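Local coordinates for protein TetR family transcriptional repressor LfrR (Mycobacterium smegmatis, PDB 2V57) that represses transcription of the lfrRA operon by binding the promoter region upstream of the lfrR gene, and binds drugs such as proflavine, at residues M24-D29 with G36-A41; R17-A22 with S47-Y52; S95-G100 with M167-I172; R150-L155 with T178-G183; R65-L70 with G100-F105. One frame throughout, in Å; residues are numbered along the deposited sequence.

From the N terminus, helix 11-27 opens two loops. Interaction 2 (17-22 with 47-52) closes the wider one, and interaction 1 (24-29 with 36-41) is nested inside it; together they fasten both helices of the helix-turn-helix to the first helix. Interaction 5 then opens on helix 56-77 and closes at 100-105, joining that long helix to short helix 102-106. Interaction 3 (95-100 with 167-172), joining the end of helix 85-97 to the start of helix 169-182, opens before interaction 5 has closed, so the two cross, and they share Gly100. Interaction 4 (150-155 with 178-183) crosses interaction 3 and pairs the last two helices. Its centre lies about 36 Å from that of interaction 2, across the chain's centre.

Interaction 1 (M24-D29 with G36-A41); sequences MLVLAD and GDIAAA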
# COMPACT_ATOMS: atom_id res chain seq x y z
N MET B 24 -8.65 -11.23 11.01
CA MET B 24 -8.45 -9.78 11.00
C MET B 24 -7.48 -9.33 12.09
O MET B 24 -6.67 -8.41 11.89
CB MET B 24 -9.78 -9.05 11.15
CG MET B 24 -10.59 -8.94 9.89
SD MET B 24 -12.07 -7.97 10.16
CE MET B 24 -11.35 -6.44 10.75
N LEU B 25 -7.56 -9.95 13.27
CA LEU B 25 -6.67 -9.58 14.37
C LEU B 25 -5.27 -10.17 14.20
O LEU B 25 -4.25 -9.49 14.37
CB LEU B 25 -7.28 -10.03 15.70
CG LEU B 25 -6.44 -9.80 16.96
CD1 LEU B 25 -6.30 -8.30 17.24
CD2 LEU B 25 -7.08 -10.53 18.14
N VAL B 26 -5.22 -11.45 13.87
CA VAL B 26 -3.95 -12.17 13.84
C VAL B 26 -3.06 -11.73 12.67
O VAL B 26 -1.87 -11.46 12.84
CB VAL B 26 -4.18 -13.69 13.77
CG1 VAL B 26 -2.87 -14.43 13.48
CG2 VAL B 26 -4.82 -14.18 15.09
N LEU B 27 -3.64 -11.62 11.49
CA LEU B 27 -2.84 -11.29 10.31
C LEU B 27 -2.37 -9.84 10.33
O LEU B 27 -1.38 -9.50 9.69
CB LEU B 27 -3.60 -11.59 9.02
CG LEU B 27 -3.91 -13.07 8.80
CD1 LEU B 27 -4.94 -13.22 7.69
CD2 LEU B 27 -2.62 -13.83 8.48
N ALA B 28 -3.08 -8.98 11.06
CA ALA B 28 -2.63 -7.59 11.19
C ALA B 28 -1.30 -7.45 11.95
O ALA B 28 -0.65 -6.42 11.85
CB ALA B 28 -3.70 -6.73 11.84
N ASP B 29 -0.91 -8.46 12.71
CA ASP B 29 0.31 -8.35 13.51
C ASP B 29 1.27 -9.47 13.16
O ASP B 29 2.46 -9.41 13.50
CB ASP B 29 -0.03 -8.37 15.00
CG ASP B 29 -0.87 -7.17 15.43
OD1 ASP B 29 -0.83 -6.13 14.72
OD2 ASP B 29 -1.56 -7.25 16.46
N GLY B 36 -3.80 -22.71 10.79
CA GLY B 36 -4.00 -23.37 12.07
C GLY B 36 -3.86 -22.43 13.25
O GLY B 36 -4.51 -22.58 14.28
N ASP B 37 -2.99 -21.45 13.10
CA ASP B 37 -2.79 -20.47 14.14
C ASP B 37 -4.02 -19.56 14.21
O ASP B 37 -4.47 -19.18 15.29
CB ASP B 37 -1.53 -19.66 13.87
CG ASP B 37 -1.20 -18.73 14.99
OD1 ASP B 37 -1.81 -17.64 15.03
OD2 ASP B 37 -0.34 -19.09 15.82
N ILE B 38 -4.57 -19.23 13.06
CA ILE B 38 -5.82 -18.47 13.02
C ILE B 38 -6.96 -19.28 13.63
O ILE B 38 -7.81 -18.73 14.35
CB ILE B 38 -6.16 -18.04 11.58
CG1 ILE B 38 -5.11 -17.04 11.09
CG2 ILE B 38 -7.55 -17.43 11.51
CD1 ILE B 38 -5.26 -16.67 9.63
N ALA B 39 -6.96 -20.58 13.37
CA ALA B 39 -7.99 -21.46 13.94
C ALA B 39 -7.98 -21.36 15.46
O ALA B 39 -9.02 -21.14 16.12
CB ALA B 39 -7.75 -22.90 13.52
N ALA B 40 -6.80 -21.51 16.03
CA ALA B 40 -6.65 -21.47 17.47
C ALA B 40 -7.19 -20.14 18.04
O ALA B 40 -7.87 -20.13 19.06
CB ALA B 40 -5.21 -21.68 17.85
N ALA B 41 -6.87 -19.03 17.38
CA ALA B 41 -7.31 -17.70 17.82
C ALA B 41 -8.84 -17.55 17.70
O ALA B 41 -9.45 -16.70 18.37
CB ALA B 41 -6.61 -16.62 17.04
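The flat group that takes part here is the carboxylate of Asp37, which offers OD1 to a methyl of Val26: CG1 of Val26 lies 3.7 Å from OD1 of Asp37, a van der Waals touch between a carbon and an oxygen. The contact belongs to the three-helix DNA-binding domain of the TetR family. It sets the end of helix 11-27 against helix 35-42, the first helix of the helix-turn-helix motif (residues 34-53). The backbones are nearest at Val26 and Ile38, whose CA atoms are 6.6 Å apart.

Val26 divides its two methyls between different partners. With chi1 at 169°, CG1 lies beside the carbonyl carbon and faces Asp37 and Ile38, coming 4.2 Å from CG1 of Ile38. The other branch, CG2, is left for Ala41, whose CB it meets at 3.6 Å, one helical turn beyond Asp37. Val26 thus touches Asp37, Ile38 and Ala41, and the 189 Å² buried between the segments falls largely on Val26 and Ile38.

Deeper in, Leu27 and Ile38 cross at about a right angle. Leu59 and Leu63 of helix 56-77 cover this inner side, Leu59 against Ile38 and Leu63 against Leu27, while Asp37 and Ala41 lie at the exposed outer margin. The CD1 methyl of Ile38 ends in the fork of Leu27, 3.9 Å from Leu27 CG and 4.0 Å from each of Leu27 CD1 and CD2.

Interaction 2 (R17-A22 with S47-Y52); sequences RAILDA and STVHRY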
# COMPACT_ATOMS: atom_id res chain seq x y z
N ARG B 17 -17.87 -16.14 11.10
CA ARG B 17 -17.57 -14.81 11.63
C ARG B 17 -16.42 -14.86 12.63
O ARG B 17 -15.56 -13.99 12.64
CB ARG B 17 -18.80 -14.17 12.26
N ALA B 18 -16.39 -15.90 13.46
CA ALA B 18 -15.28 -16.09 14.40
C ALA B 18 -13.93 -16.26 13.71
O ALA B 18 -12.92 -15.66 14.14
CB ALA B 18 -15.57 -17.28 15.33
N ILE B 19 -13.88 -17.07 12.66
CA ILE B 19 -12.65 -17.29 11.89
C ILE B 19 -12.18 -16.00 11.22
O ILE B 19 -10.99 -15.63 11.30
CB ILE B 19 -12.84 -18.41 10.83
CG1 ILE B 19 -13.16 -19.75 11.53
CG2 ILE B 19 -11.61 -18.54 9.93
CD1 ILE B 19 -13.79 -20.81 10.58
N LEU B 20 -13.11 -15.30 10.58
CA LEU B 20 -12.78 -14.04 9.92
C LEU B 20 -12.31 -12.98 10.91
O LEU B 20 -11.36 -12.24 10.64
CB LEU B 20 -13.98 -13.52 9.13
CG LEU B 20 -14.30 -14.34 7.87
CD1 LEU B 20 -15.57 -13.81 7.22
CD2 LEU B 20 -13.14 -14.31 6.88
N ASP B 21 -12.99 -12.89 12.05
CA ASP B 21 -12.63 -11.91 13.07
C ASP B 21 -11.25 -12.24 13.64
O ASP B 21 -10.46 -11.35 13.90
CB ASP B 21 -13.68 -11.86 14.18
CG ASP B 21 -14.93 -11.09 13.78
OD1 ASP B 21 -14.97 -10.50 12.69
OD2 ASP B 21 -15.90 -11.07 14.59
N ALA B 22 -10.97 -13.53 13.82
CA ALA B 22 -9.65 -13.95 14.28
C ALA B 22 -8.57 -13.65 13.24
O ALA B 22 -7.45 -13.26 13.58
CB ALA B 22 -9.64 -15.44 14.65
N SER B 47 -9.10 -28.79 11.89
CA SER B 47 -10.01 -29.62 11.11
C SER B 47 -11.27 -28.84 10.71
O SER B 47 -11.72 -28.88 9.56
CB SER B 47 -10.39 -30.85 11.94
OG SER B 47 -11.21 -31.73 11.21
N THR B 48 -11.82 -28.11 11.67
CA THR B 48 -13.01 -27.30 11.44
C THR B 48 -12.73 -26.16 10.47
O THR B 48 -13.53 -25.91 9.56
CB THR B 48 -13.54 -26.74 12.76
OG1 THR B 48 -13.89 -27.84 13.61
CG2 THR B 48 -14.77 -25.88 12.53
N VAL B 49 -11.61 -25.48 10.63
CA VAL B 49 -11.31 -24.35 9.76
C VAL B 49 -11.25 -24.79 8.29
O VAL B 49 -11.65 -24.06 7.39
CB VAL B 49 -10.01 -23.61 10.18
CG1 VAL B 49 -9.67 -22.53 9.18
CG2 VAL B 49 -10.20 -22.98 11.52
N HIS B 50 -10.76 -26.00 8.05
CA HIS B 50 -10.62 -26.49 6.68
C HIS B 50 -11.96 -26.81 6.01
O HIS B 50 -12.05 -26.83 4.78
CB HIS B 50 -9.65 -27.68 6.61
CG HIS B 50 -8.22 -27.27 6.76
ND1 HIS B 50 -7.37 -27.88 7.66
CD2 HIS B 50 -7.50 -26.30 6.16
CE1 HIS B 50 -6.18 -27.31 7.59
NE2 HIS B 50 -6.23 -26.34 6.69
N ARG B 51 -13.00 -27.03 6.81
CA ARG B 51 -14.35 -27.19 6.26
C ARG B 51 -14.93 -25.84 5.84
O ARG B 51 -15.95 -25.79 5.13
CB ARG B 51 -15.28 -27.85 7.27
CG ARG B 51 -14.98 -29.32 7.52
CD ARG B 51 -15.99 -29.93 8.49
NE ARG B 51 -16.06 -29.18 9.75
CZ ARG B 51 -16.56 -29.68 10.88
NH1 ARG B 51 -17.02 -30.92 10.92
NH2 ARG B 51 -16.58 -28.93 11.98
N TYR B 52 -14.31 -24.76 6.30
CA TYR B 52 -14.72 -23.42 5.88
C TYR B 52 -13.79 -22.85 4.80
O TYR B 52 -14.24 -22.29 3.79
CB TYR B 52 -14.77 -22.48 7.09
CG TYR B 52 -15.93 -22.76 8.01
CD1 TYR B 52 -16.98 -21.85 8.15
CD2 TYR B 52 -15.99 -23.94 8.73
CE1 TYR B 52 -18.05 -22.12 9.00
CE2 TYR B 52 -17.05 -24.22 9.56
CZ TYR B 52 -18.08 -23.31 9.70
OH TYR B 52 -19.12 -23.61 10.54
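Ile19 bridges Val49 and Tyr52, and in doing so fixes the second helix of the helix-turn-helix, 46-52, against helix 11-27 in the TetR DNA-binding domain. Helix 46-52 is the recognition helix of this motif in the family. The CA atoms of Ile19 and Val49 are 7.5 Å apart.

Starting at the backbone, CB of Ile19 is aimed at the other helix but is still 5.3 Å from CG2 of Val49. The chain then forks. CG2 of Ile19 stays at looser range, 4.5 Å from Val49 CG1, on the side where helix 35-42 also approaches. CG1, anti to the carbonyl carbon (chi1 -63°), runs closer, to 4.4 Å from Val49 CG2. An extended chi2 of 162° carries the tip onward, to where it touches both partners: CD1 stands 4.3 Å from CG2 of Val49 and lies over one face of the Tyr52 ring.

The CH-pi geometry is clear, with CD1 of Ile19 26° off the ring normal. Tyr53 and Leu59 also pack on Ile19, whereas the phenol of Tyr52 extends along helix 11-27 past Thr15 and Arg16. The methyl sits nearer the root of the ring than its middle, 3.9 Å from Tyr52 CG but 4.3 Å from the ring centroid.

Interaction 3 (S95-G100 with M167-I172); sequences SQLDLG and MPRHQI. With SO4 (sulfate ion), chain H.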
# COMPACT_ATOMS: atom_id res chain seq x y z
N SER B 95 -14.51 6.64 9.77
CA SER B 95 -15.16 5.36 9.49
C SER B 95 -14.18 4.36 8.88
O SER B 95 -14.17 3.20 9.27
CB SER B 95 -16.39 5.55 8.58
OG SER B 95 -16.05 5.66 7.20
N GLN B 96 -13.33 4.82 7.96
CA GLN B 96 -12.32 3.95 7.35
C GLN B 96 -11.10 3.72 8.24
O GLN B 96 -10.53 2.62 8.25
CB GLN B 96 -11.88 4.50 5.98
CG GLN B 96 -13.06 4.73 5.05
CD GLN B 96 -13.82 3.45 4.72
OE1 GLN B 96 -13.27 2.51 4.17
NE2 GLN B 96 -15.11 3.43 5.05
N LEU B 97 -10.67 4.73 8.99
CA LEU B 97 -9.55 4.54 9.90
C LEU B 97 -9.89 3.44 10.91
O LEU B 97 -9.03 2.63 11.29
CB LEU B 97 -9.17 5.84 10.62
CG LEU B 97 -7.84 5.86 11.36
CD1 LEU B 97 -6.64 5.67 10.43
CD2 LEU B 97 -7.69 7.15 12.20
N ASP B 98 -11.15 3.38 11.31
CA ASP B 98 -11.57 2.46 12.36
C ASP B 98 -11.60 1.00 11.89
O ASP B 98 -11.80 0.09 12.69
CB ASP B 98 -12.92 2.89 12.95
CG ASP B 98 -12.83 4.17 13.79
OD1 ASP B 98 -11.72 4.57 14.18
OD2 ASP B 98 -13.89 4.77 14.06
N LEU B 99 -11.40 0.77 10.60
CA LEU B 99 -11.30 -0.59 10.09
C LEU B 99 -10.02 -1.24 10.62
O LEU B 99 -9.94 -2.46 10.72
CB LEU B 99 -11.30 -0.62 8.55
CG LEU B 99 -12.53 -0.09 7.79
CD1 LEU B 99 -12.25 0.08 6.30
CD2 LEU B 99 -13.73 -1.01 8.01
N GLY B 100 -9.01 -0.43 10.92
CA GLY B 100 -7.77 -0.94 11.48
C GLY B 100 -6.74 -1.36 10.44
O GLY B 100 -6.99 -1.32 9.24
N MET B 167 0.55 6.89 17.12
CA MET B 167 -0.10 8.18 16.91
C MET B 167 -1.56 8.06 17.31
O MET B 167 -2.23 7.08 16.96
CB MET B 167 0.04 8.66 15.46
CG MET B 167 -0.28 10.14 15.27
SD MET B 167 -0.01 10.76 13.58
CE MET B 167 1.74 10.40 13.39
N PRO B 168 -2.07 9.03 18.09
CA PRO B 168 -3.46 9.01 18.55
C PRO B 168 -4.46 9.20 17.41
O PRO B 168 -4.22 9.98 16.48
CB PRO B 168 -3.53 10.22 19.51
CG PRO B 168 -2.11 10.49 19.89
CD PRO B 168 -1.31 10.15 18.67
N ARG B 169 -5.58 8.49 17.50
CA ARG B 169 -6.62 8.51 16.48
C ARG B 169 -6.97 9.92 16.03
O ARG B 169 -6.94 10.22 14.84
CB ARG B 169 -7.87 7.78 16.99
CG ARG B 169 -9.06 7.75 16.03
CD ARG B 169 -10.27 7.16 16.74
NE ARG B 169 -11.43 6.93 15.88
CZ ARG B 169 -12.50 7.71 15.86
NH1 ARG B 169 -12.57 8.78 16.65
NH2 ARG B 169 -13.51 7.44 15.05
N HIS B 170 -7.30 10.79 16.99
CA HIS B 170 -7.78 12.13 16.64
C HIS B 170 -6.77 12.90 15.80
O HIS B 170 -7.15 13.65 14.90
CB HIS B 170 -8.13 12.93 17.90
CG HIS B 170 -8.76 14.26 17.61
ND1 HIS B 170 -8.02 15.42 17.49
CD2 HIS B 170 -10.05 14.62 17.40
CE1 HIS B 170 -8.83 16.43 17.23
NE2 HIS B 170 -10.07 15.97 17.17
N GLN B 171 -5.49 12.71 16.12
CA GLN B 171 -4.38 13.39 15.44
C GLN B 171 -4.17 12.87 14.02
O GLN B 171 -3.86 13.63 13.11
CB GLN B 171 -3.10 13.22 16.26
CG GLN B 171 -2.04 14.27 16.04
CD GLN B 171 -0.79 13.96 16.84
OE1 GLN B 171 -0.74 12.97 17.57
NE2 GLN B 171 0.22 14.81 16.71
N ILE B 172 -4.32 11.56 13.83
CA ILE B 172 -4.26 10.97 12.51
C ILE B 172 -5.40 11.50 11.63
O ILE B 172 -5.20 11.80 10.45
CB ILE B 172 -4.33 9.42 12.58
CG1 ILE B 172 -3.09 8.89 13.32
CG2 ILE B 172 -4.44 8.80 11.18
CD1 ILE B 172 -3.15 7.40 13.64
S SO4 H . -10.56 10.26 19.28
O1 SO4 H . -10.52 10.25 17.82
O2 SO4 H . -9.19 10.25 19.80
O3 SO4 H . -11.25 11.46 19.73
O4 SO4 H . -11.28 9.07 19.75
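Asp98 and Arg169 meet with their flat ends almost in one plane: the carboxylate and guanidinium planes are 20° apart, although the two side chains as a whole cross at about a right angle. Arg169 presents its NE flank, so the grip is side-on and two-pronged. NE donates to Asp98 OD1 over 2.9 Å along a nearly straight path (169°), with OD1 lying in the guanidinium plane. NH2 reaches Asp98 OD2, also at 2.9 Å, but more bent (151°) and tilted from that plane. Both oxygens accept through their syn lone pairs, as suits a bidentate, side-on salt bridge. With one bond to each oxygen, the carboxylate is restrained against rotation. Arg169 can span the gap because its chain is extended from CG to NE.

The contact joins the C-terminal end of helix 85-97 to the first turn of helix 169-182, both in the all-helical, C-terminal ligand-binding and dimerisation part of a TetR-type repressor. Pro168 occupies the N-cap position of the latter helix, and a type I beta turn spans Leu97 to Gly100 near the end of the former.

Beneath the ion pair Leu97 and Ile172 cross at about a right angle. Both are buried, and CD2 of Leu97 comes 3.8 Å from CG2 of Ile172, with Leu97 CD1 almost as near to the same methyl. Ala163 of helix 147-164 backs Ile172. On the outer side, a sulfate ion, probably from the crystallisation liquor, lies at another edge of the guanidinium, where NH1 of Arg169 donates to its O1 at 2.8 Å.

Interaction 4 (R150-L155 with T178-G183); sequences RVFWAL and TSLTSG
Leu155 and Leu180 carry the tight part of this contact, sliding past each other in opposite directions: CD1 of Leu155 is 3.6 Å from CD2 of Leu180 and 3.9 Å from its CG. Leu155 also straddles the stem of Ser179, whose CB lies 3.9 Å from Leu155 CD1 and 4.0 Å from Leu155 CD2. With CG anti to the carbonyl carbon (chi1 -71°), Leu155 holds its fork against both Ser179 CB and Leu180, and on the other side it is CD2 of Leu180 that makes the approach.

The looser part lies a turn earlier on helix 147-164. There the ring of Phe152 approaches CD1 of Leu180 obliquely, at 4.2 Å from its own CD1, and CG1 of Val151 stays 4.9 Å from CD2 of Leu180. The four touching residues are all buried; Thr178, turned from helix 147-164, packs instead on Tyr143 of the second subunit. Ser179 contributes carbon to the contact while its OG is bonded elsewhere, to Ala175 O one turn back and to NE1 of Trp147 of the second subunit.

The helical segments 150-155 and 178-182 run nearly antiparallel, at 152°, with axes 10.9 Å apart, a spacing bridged by Phe152, Leu155 and Leu180. In TetR-family repressors the last two long helices typically build the dimer interface, and here Val151 of the second subunit packs on Ser179 while its Asp165 forms a salt bridge with Arg150. On the inner side, Phe152 is covered by Val93 of helix 85-97 and by Ile129 and Leu133 of helix 128-134.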
# COMPACT_ATOMS: atom_id res chain seq x y z
N ARG B 150 -7.05 6.89 -5.34
CA ARG B 150 -5.76 6.32 -4.94
C ARG B 150 -5.04 7.11 -3.86
O ARG B 150 -4.41 6.52 -2.98
CB ARG B 150 -4.85 6.16 -6.14
CG ARG B 150 -5.19 4.93 -6.92
CD ARG B 150 -4.96 5.12 -8.38
NE ARG B 150 -5.18 3.85 -9.04
CZ ARG B 150 -5.25 3.70 -10.35
NH1 ARG B 150 -5.14 4.76 -11.14
NH2 ARG B 150 -5.46 2.49 -10.86
N VAL B 151 -5.10 8.43 -3.93
CA VAL B 151 -4.52 9.26 -2.90
C VAL B 151 -5.27 9.07 -1.58
O VAL B 151 -4.66 8.95 -0.54
CB VAL B 151 -4.46 10.74 -3.32
CG1 VAL B 151 -4.05 11.63 -2.13
CG2 VAL B 151 -3.46 10.92 -4.48
N PHE B 152 -6.59 9.01 -1.63
CA PHE B 152 -7.36 8.82 -0.41
C PHE B 152 -6.91 7.56 0.29
O PHE B 152 -6.60 7.58 1.48
CB PHE B 152 -8.87 8.72 -0.68
CG PHE B 152 -9.65 8.51 0.58
CD1 PHE B 152 -10.08 9.59 1.35
CD2 PHE B 152 -9.91 7.21 1.04
CE1 PHE B 152 -10.79 9.37 2.53
CE2 PHE B 152 -10.61 7.00 2.21
CZ PHE B 152 -11.06 8.09 2.95
N TRP B 153 -6.83 6.46 -0.44
CA TRP B 153 -6.47 5.19 0.17
C TRP B 153 -5.00 5.14 0.58
O TRP B 153 -4.65 4.50 1.56
CB TRP B 153 -6.86 4.03 -0.75
CG TRP B 153 -8.29 3.71 -0.52
CD1 TRP B 153 -9.31 3.86 -1.40
CD2 TRP B 153 -8.87 3.28 0.72
NE1 TRP B 153 -10.49 3.50 -0.79
CE2 TRP B 153 -10.25 3.13 0.50
CE3 TRP B 153 -8.35 2.96 1.98
CZ2 TRP B 153 -11.13 2.70 1.51
CZ3 TRP B 153 -9.22 2.53 2.98
CH2 TRP B 153 -10.60 2.40 2.73
N ALA B 154 -4.13 5.83 -0.16
CA ALA B 154 -2.73 5.86 0.24
C ALA B 154 -2.57 6.62 1.57
O ALA B 154 -1.81 6.20 2.45
CB ALA B 154 -1.84 6.45 -0.85
N LEU B 155 -3.31 7.72 1.71
CA LEU B 155 -3.25 8.49 2.92
C LEU B 155 -3.87 7.69 4.07
O LEU B 155 -3.39 7.76 5.19
CB LEU B 155 -3.95 9.84 2.77
CG LEU B 155 -3.30 10.93 1.91
CD1 LEU B 155 -4.23 12.15 1.79
CD2 LEU B 155 -1.98 11.34 2.49
N THR B 178 -6.02 17.39 6.79
CA THR B 178 -5.16 18.49 6.33
C THR B 178 -4.42 18.13 5.04
O THR B 178 -4.33 18.94 4.12
CB THR B 178 -4.20 18.95 7.44
OG1 THR B 178 -4.95 19.29 8.61
CG2 THR B 178 -3.41 20.18 7.01
N SER B 179 -3.91 16.91 4.96
CA SER B 179 -3.25 16.44 3.75
C SER B 179 -4.19 16.42 2.53
O SER B 179 -3.78 16.78 1.42
CB SER B 179 -2.67 15.04 3.98
OG SER B 179 -1.65 15.09 4.95
N LEU B 180 -5.44 15.99 2.72
CA LEU B 180 -6.40 15.97 1.63
C LEU B 180 -6.68 17.38 1.09
O LEU B 180 -6.77 17.60 -0.12
CB LEU B 180 -7.73 15.31 2.07
CG LEU B 180 -7.69 13.78 2.25
CD1 LEU B 180 -8.87 13.27 3.09
CD2 LEU B 180 -7.61 13.06 0.89
N THR B 181 -6.80 18.33 2.01
CA THR B 181 -7.31 19.65 1.66
C THR B 181 -6.24 20.73 1.48
O THR B 181 -6.56 21.86 1.10
CB THR B 181 -8.31 20.16 2.74
OG1 THR B 181 -7.62 20.35 3.98
CG2 THR B 181 -9.43 19.14 2.96
N SER B 182 -4.98 20.40 1.77
CA SER B 182 -3.93 21.43 1.65
C SER B 182 -2.51 20.94 1.37
O SER B 182 -1.63 21.75 1.14
CB SER B 182 -3.90 22.32 2.89
OG SER B 182 -3.59 21.55 4.04
N GLY B 183 -2.29 19.63 1.40
CA GLY B 183 -0.96 19.10 1.11
C GLY B 183 0.01 19.38 2.25
O GLY B 183 -0.42 19.64 3.37

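Interaction 5 (R65-L70 with G100-F105); sequences RHVHDL and GPIVLF. With SO4 (sulfate ion), chain G.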
# COMPACT_ATOMS: atom_id res chain seq x y z
N ARG B 65 -12.67 -9.92 0.88
CA ARG B 65 -14.09 -9.66 0.68
C ARG B 65 -14.76 -9.04 1.94
O ARG B 65 -15.42 -8.00 1.88
CB ARG B 65 -14.83 -10.93 0.22
CG ARG B 65 -14.53 -11.38 -1.23
CD ARG B 65 -15.55 -12.44 -1.68
NE ARG B 65 -15.46 -13.71 -0.94
CZ ARG B 65 -14.57 -14.67 -1.21
NH1 ARG B 65 -14.57 -15.80 -0.53
NH2 ARG B 65 -13.67 -14.50 -2.17
N HIS B 66 -14.56 -9.67 3.10
CA HIS B 66 -15.20 -9.22 4.33
C HIS B 66 -14.80 -7.78 4.69
O HIS B 66 -15.68 -6.97 5.01
CB HIS B 66 -14.88 -10.19 5.49
CG HIS B 66 -15.51 -9.79 6.80
ND1 HIS B 66 -16.87 -9.74 7.00
CD2 HIS B 66 -14.94 -9.44 7.99
CE1 HIS B 66 -17.12 -9.37 8.25
NE2 HIS B 66 -15.97 -9.18 8.86
N VAL B 67 -13.51 -7.47 4.62
CA VAL B 67 -13.04 -6.11 4.86
C VAL B 67 -13.59 -5.09 3.88
O VAL B 67 -13.97 -3.99 4.29
CB VAL B 67 -11.49 -6.02 4.93
CG1 VAL B 67 -11.05 -4.57 5.11
CG2 VAL B 67 -10.97 -6.88 6.09
N HIS B 68 -13.62 -5.42 2.58
CA HIS B 68 -14.27 -4.53 1.61
C HIS B 68 -15.74 -4.31 1.97
O HIS B 68 -16.25 -3.18 1.87
CB HIS B 68 -14.15 -5.09 0.19
CG HIS B 68 -14.79 -4.22 -0.85
ND1 HIS B 68 -14.29 -2.98 -1.19
CD2 HIS B 68 -15.90 -4.41 -1.61
CE1 HIS B 68 -15.06 -2.45 -2.12
NE2 HIS B 68 -16.04 -3.30 -2.40
N ASP B 69 -16.42 -5.37 2.41
CA ASP B 69 -17.81 -5.26 2.90
C ASP B 69 -17.92 -4.27 4.08
O ASP B 69 -18.83 -3.44 4.13
CB ASP B 69 -18.34 -6.60 3.41
CG ASP B 69 -18.62 -7.60 2.30
OD1 ASP B 69 -18.76 -7.22 1.12
OD2 ASP B 69 -18.71 -8.80 2.66
N LEU B 70 -17.01 -4.40 5.04
CA LEU B 70 -17.01 -3.53 6.21
C LEU B 70 -16.77 -2.09 5.81
O LEU B 70 -17.37 -1.17 6.38
CB LEU B 70 -15.93 -3.95 7.19
CG LEU B 70 -16.15 -5.31 7.85
CD1 LEU B 70 -14.88 -5.74 8.59
CD2 LEU B 70 -17.33 -5.23 8.77
N GLY B 100 -9.01 -0.43 10.92
CA GLY B 100 -7.77 -0.94 11.48
C GLY B 100 -6.74 -1.36 10.44
O GLY B 100 -6.99 -1.32 9.24
N PRO B 101 -5.56 -1.77 10.91
CA PRO B 101 -4.42 -2.08 10.04
C PRO B 101 -4.60 -3.32 9.17
O PRO B 101 -3.72 -3.56 8.35
CB PRO B 101 -3.27 -2.28 11.04
CG PRO B 101 -3.96 -2.65 12.32
CD PRO B 101 -5.17 -1.79 12.34
N ILE B 102 -5.68 -4.09 9.31
CA ILE B 102 -5.86 -5.23 8.40
C ILE B 102 -6.02 -4.73 6.96
O ILE B 102 -5.73 -5.43 5.98
CB ILE B 102 -7.05 -6.15 8.80
CG1 ILE B 102 -6.96 -7.50 8.07
CG2 ILE B 102 -8.39 -5.46 8.55
CD1 ILE B 102 -5.75 -8.34 8.51
N VAL B 103 -6.45 -3.48 6.82
CA VAL B 103 -6.57 -2.89 5.48
C VAL B 103 -5.22 -2.87 4.73
O VAL B 103 -5.20 -3.00 3.51
CB VAL B 103 -7.22 -1.48 5.53
CG1 VAL B 103 -7.28 -0.85 4.14
CG2 VAL B 103 -8.61 -1.57 6.18
N LEU B 104 -4.11 -2.74 5.46
CA LEU B 104 -2.79 -2.81 4.84
C LEU B 104 -2.53 -4.19 4.29
O LEU B 104 -1.80 -4.37 3.30
CB LEU B 104 -1.70 -2.49 5.87
CG LEU B 104 -1.68 -1.07 6.46
CD1 LEU B 104 -0.85 -1.07 7.73
CD2 LEU B 104 -1.14 -0.07 5.44
N PHE B 105 -3.10 -5.19 4.95
CA PHE B 105 -2.90 -6.56 4.51
C PHE B 105 -3.72 -6.83 3.25
O PHE B 105 -3.22 -7.44 2.29
CB PHE B 105 -3.23 -7.55 5.65
CG PHE B 105 -2.93 -9.01 5.33
CD1 PHE B 105 -1.73 -9.59 5.71
CD2 PHE B 105 -3.88 -9.81 4.72
CE1 PHE B 105 -1.46 -10.94 5.45
CE2 PHE B 105 -3.62 -11.16 4.45
CZ PHE B 105 -2.40 -11.72 4.82
S SO4 G . -16.71 -16.62 2.57
O1 SO4 G . -16.38 -15.50 1.73
O2 SO4 G . -16.44 -16.34 3.97
O3 SO4 G . -18.14 -16.98 2.45
O4 SO4 G . -15.88 -17.75 2.13
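Helix 56-77, the long connector that in TetR repressors leads from the DNA-binding domain into the ligand-binding domain, meets short helix 102-106 here through Val67, Ile102 and Val103. The backbones are nearest at Val67 and Val103, whose CA atoms are 7.3 Å apart. Val67 points at the other helix and splits its methyls: CG2 meets CG2 of Ile102 at 3.8 Å, and CG1 meets CG2 of Val103 at 4.0 Å. Both pairs of side chains run obliquely across one another. The touching branch of Ile102 stands between its own backbone N and carbonyl carbon; chi1 of -164° puts CG1 anti to the backbone N, and that arm carries CD1 to the backbone O of Met24 and the side chain of Leu27.

On another side of helix 56-77, Arg65 holds a sulfate ion, probably from the crystallisation liquor, at the edge of its guanidinium. NH1 of Arg65 donates to sulfate O1 at 2.9 Å, with a weak second bond from NE; Tyr53 OH and Arg16 NH1 also bind the ion.

Segments 65-70 and 100-105 bury 105 Å² between them, contacting through methyls of beta-branched side chains. The contact rests on van der Waals packing, with no polar bond between the two segments to fix its direction or rotation.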